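PDB 3KMI: putative membrane protein COG4129 from Clostridium difficile, which is of unknown function but probably belongs to the membrane exporters of aromatic acids, this piece being the helical C-terminal domain. Local coordinates for residues A[109-114]-A[130-135]. Numbering follows the deposited sequence.
Sequences SAFIHK and EELKRL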
ATOM      1  N   SER A 109      17.468  -5.605   3.397  1.00  6.57           N
ATOM      2  CA  SER A 109      17.949  -4.464   4.135  1.00  7.65           C
ATOM      3  C   SER A 109      19.001  -3.647   3.348  1.00  7.35           C
ATOM      4  O   SER A 109      18.924  -2.413   3.301  1.00  6.86           O
ATOM      5  CB  SER A 109      18.546  -4.932   5.447  1.00  8.59           C
ATOM      6  OG  SER A 109      19.137  -3.849   6.117  1.00  8.70           O
ATOM      7  N   ALA A 110      19.944  -4.335   2.703  1.00  5.67           N
ATOM      8  CA  ALA A 110      20.942  -3.663   1.865  1.00  6.32           C
ATOM      9  C   ALA A 110      20.255  -2.879   0.741  1.00  6.19           C
ATOM     10  O   ALA A 110      20.619  -1.740   0.449  1.00  6.74           O
ATOM     11  CB  ALA A 110      21.942  -4.691   1.288  1.00  6.01           C
ATOM     12  N   PHE A 111      19.244  -3.481   0.145  1.00  5.45           N
ATOM     13  CA  PHE A 111      18.511  -2.848  -0.979  1.00  6.52           C
ATOM     14  C   PHE A 111      17.756  -1.576  -0.520  1.00  6.70           C
ATOM     15  O   PHE A 111      17.762  -0.550  -1.214  1.00  7.11           O
ATOM     16  CB  PHE A 111      17.567  -3.869  -1.635  1.00  6.50           C
ATOM     17  CG  PHE A 111      16.779  -3.323  -2.815  1.00  8.76           C
ATOM     18  CD1 PHE A 111      17.431  -2.768  -3.918  1.00  9.11           C
ATOM     19  CD2 PHE A 111      15.391  -3.415  -2.833  1.00 10.81           C
ATOM     20  CE1 PHE A 111      16.685  -2.265  -5.025  1.00 10.75           C
ATOM     21  CE2 PHE A 111      14.642  -2.927  -3.920  1.00 12.15           C
ATOM     22  CZ  PHE A 111      15.298  -2.336  -5.010  1.00 12.11           C
ATOM     23  N   ILE A 112      17.135  -1.634   0.656  1.00  5.92           N
ATOM     24  CA  ILE A 112      16.479  -0.479   1.241  1.00  6.70           C
ATOM     25  C   ILE A 112      17.481   0.649   1.587  1.00  7.04           C
ATOM     26  O   ILE A 112      17.188   1.821   1.378  1.00  8.09           O
ATOM     27  CB  ILE A 112      15.621  -0.859   2.505  1.00  6.09           C
ATOM     28  CG1 ILE A 112      14.490  -1.812   2.082  1.00  7.62           C
ATOM     29  CG2 ILE A 112      15.059   0.411   3.141  1.00  5.79           C
ATOM     30  CD1 ILE A 112      13.752  -2.524   3.230  1.00  8.02           C
ATOM     31  N   HIS A 113      18.635   0.296   2.138  1.00  6.87           N
ATOM     32  CA  HIS A 113      19.725   1.286   2.314  1.00  9.05           C
ATOM     33  C   HIS A 113      20.140   1.927   1.004  1.00  7.98           C
ATOM     34  O   HIS A 113      20.369   3.138   0.936  1.00  8.10           O
ATOM     35  CB  HIS A 113      20.975   0.671   2.955  1.00  8.94           C
ATOM     36  CG  HIS A 113      20.901   0.561   4.449  1.00 15.91           C
ATOM     37  ND1 HIS A 113      21.023  -0.639   5.114  1.00 20.23           N
ATOM     38  CD2 HIS A 113      20.745   1.502   5.412  1.00 19.45           C
ATOM     39  CE1 HIS A 113      20.912  -0.439   6.416  1.00 18.07           C
ATOM     40  NE2 HIS A 113      20.735   0.851   6.625  1.00 19.22           N
ATOM     41  N   LYS A 114      20.271   1.107  -0.028  1.00  7.34           N
ATOM     42  CA  LYS A 114      20.667   1.590  -1.332  1.00  7.67           C
ATOM     43  C   LYS A 114      19.638   2.610  -1.782  1.00  7.45           C
ATOM     44  O   LYS A 114      19.976   3.716  -2.237  1.00  8.30           O
ATOM     45  CB  LYS A 114      20.798   0.437  -2.333  1.00  6.19           C
ATOM     46  CG  LYS A 114      21.156   0.874  -3.755  1.00  8.44           C
ATOM     47  CD  LYS A 114      21.254  -0.337  -4.653  1.00 11.41           C
ATOM     48  CE  LYS A 114      21.772  -0.023  -6.052  1.00 11.18           C
ATOM     49  NZ  LYS A 114      21.907  -1.318  -6.796  1.00  8.85           N
ATOM     50  N   GLU A 130      13.881  -2.793 -11.619  0.50 10.17           N
ATOM     51  CA  GLU A 130      14.465  -4.043 -12.154  0.50 10.53           C
ATOM     52  C   GLU A 130      15.105  -4.881 -11.038  0.50 10.84           C
ATOM     53  O   GLU A 130      14.898  -6.101 -10.961  0.50 10.32           O
ATOM     54  CB  GLU A 130      15.531  -3.764 -13.223  0.50 10.83           C
ATOM     55  CG  GLU A 130      15.029  -3.192 -14.541  0.50 10.92           C
ATOM     56  CD  GLU A 130      16.153  -2.570 -15.365  0.50 12.85           C
ATOM     57  OE1 GLU A 130      16.119  -1.336 -15.588  0.50 13.55           O
ATOM     58  OE2 GLU A 130      17.088  -3.305 -15.765  0.50 13.32           O
ATOM     59  N   GLU A 131      15.877  -4.214 -10.175  1.00 10.67           N
ATOM     60  CA  GLU A 131      16.586  -4.899  -9.076  1.00 10.85           C
ATOM     61  C   GLU A 131      15.577  -5.521  -8.132  1.00 10.84           C
ATOM     62  O   GLU A 131      15.748  -6.664  -7.691  1.00 11.48           O
ATOM     63  CB  GLU A 131      17.528  -3.952  -8.321  1.00 10.82           C
ATOM     64  CG  GLU A 131      18.313  -4.604  -7.165  1.00 11.25           C
ATOM     65  CD  GLU A 131      19.372  -3.657  -6.519  1.00 15.22           C
ATOM     66  OE1 GLU A 131      19.549  -2.515  -7.005  1.00 13.76           O
ATOM     67  OE2 GLU A 131      20.033  -4.071  -5.524  1.00 15.38           O
ATOM     68  N   LEU A 132      14.517  -4.775  -7.839  1.00 11.51           N
ATOM     69  CA  LEU A 132      13.410  -5.301  -7.029  1.00 12.31           C
ATOM     70  C   LEU A 132      12.765  -6.546  -7.662  1.00 12.82           C
ATOM     71  O   LEU A 132      12.487  -7.541  -6.958  1.00 12.68           O
ATOM     72  CB  LEU A 132      12.353  -4.205  -6.755  1.00 11.87           C
ATOM     73  CG  LEU A 132      11.180  -4.582  -5.870  1.00 14.61           C
ATOM     74  CD1 LEU A 132      11.687  -5.215  -4.572  1.00 15.38           C
ATOM     75  CD2 LEU A 132      10.387  -3.308  -5.525  1.00 13.65           C
ATOM     76  N   LYS A 133      12.510  -6.484  -8.968  1.00 12.56           N
ATOM     77  CA  LYS A 133      11.918  -7.627  -9.637  1.00 14.34           C
ATOM     78  C   LYS A 133      12.866  -8.836  -9.523  1.00 14.16           C
ATOM     79  O   LYS A 133      12.428  -9.968  -9.299  1.00 14.40           O
ATOM     80  CB  LYS A 133      11.590  -7.294 -11.097  1.00 14.99           C
ATOM     81  CG  LYS A 133      10.782  -8.389 -11.798  1.00 18.42           C
ATOM     82  CD  LYS A 133      10.716  -8.175 -13.296  1.00 22.41           C
ATOM     83  CE  LYS A 133      10.239  -9.458 -14.026  1.00 24.42           C
ATOM     84  NZ  LYS A 133       9.074 -10.026 -13.284  1.00 26.32           N
ATOM     85  N   ARG A 134      14.171  -8.584  -9.650  1.00 14.06           N
ATOM     86  CA  ARG A 134      15.154  -9.640  -9.478  1.00 13.79           C
ATOM     87  C   ARG A 134      15.133 -10.267  -8.071  1.00 13.80           C
ATOM     88  O   ARG A 134      15.264 -11.496  -7.929  1.00 12.95           O
ATOM     89  CB  ARG A 134      16.550  -9.150  -9.884  1.00 14.14           C
ATOM     90  CG  ARG A 134      16.717  -8.979 -11.405  1.00 15.11           C
ATOM     91  CD  ARG A 134      18.221  -9.002 -11.815  1.00 19.39           C
ATOM     92  NE  ARG A 134      18.967  -8.006 -11.038  1.00 18.19           N
ATOM     93  CZ  ARG A 134      19.098  -6.721 -11.377  1.00 19.30           C
ATOM     94  NH1 ARG A 134      18.566  -6.264 -12.507  1.00 21.46           N
ATOM     95  NH2 ARG A 134      19.784  -5.895 -10.597  1.00 16.62           N
ATOM     96  N   LEU A 135      14.919  -9.445  -7.042  1.00 13.31           N
ATOM     97  CA  LEU A 135      14.845  -9.942  -5.674  1.00 14.06           C
ATOM     98  C   LEU A 135      13.553 -10.742  -5.423  1.00 15.20           C
ATOM     99  O   LEU A 135      13.568 -11.709  -4.668  1.00 15.40           O
ATOM    100  CB  LEU A 135      14.956  -8.789  -4.668  1.00 13.85           C
ATOM    101  CG  LEU A 135      15.010  -9.164  -3.175  1.00 14.21           C
ATOM    102  CD1 LEU A 135      16.171 -10.074  -2.847  1.00 14.70           C
ATOM    103  CD2 LEU A 135      15.088  -7.913  -2.294  1.00 14.21           C
TER
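Phe111 and Glu131 both swing CG away from their own backbone N (chi1 -179° in each), and this sends ring and carboxylate past each other in opposite directions, from neighbouring helices. Glu131 is extended to its end, its CG against Phe111 CE1 and its OE2 3.3 Å from Phe111 CD1. The ring and carboxylate planes are turned 51° apart. Lys114, one turn on from Phe111 and stretched out along its whole length, comes in from the other direction, and its NZ gives a hydrogen bond to Glu131 OE1 at 2.7 Å. That bond, part of a salt bridge, uses the syn side of the oxygen but lies 24° out of the carboxylate plane. On the inner side, Phe111 CE2 meets Leu132 CD1 at 3.8 Å, the two side chains crossing nearly at right angles. Leu132 also rests on Leu161 of helix 148-176, and Phe111 on Leu128. The segments run nearly antiparallel with axes 11.8 Å apart, and Phe111, Lys114 and Glu131 reach across the gap between helices 103-117 and 124-140, successive members of the helical bundle. The chemistry is graded: buried apolar packing within, an ion pair toward solvent, and between them a carboxylate lying obliquely against the ring, its charge probably offset there by the lysine that holds one oxygen.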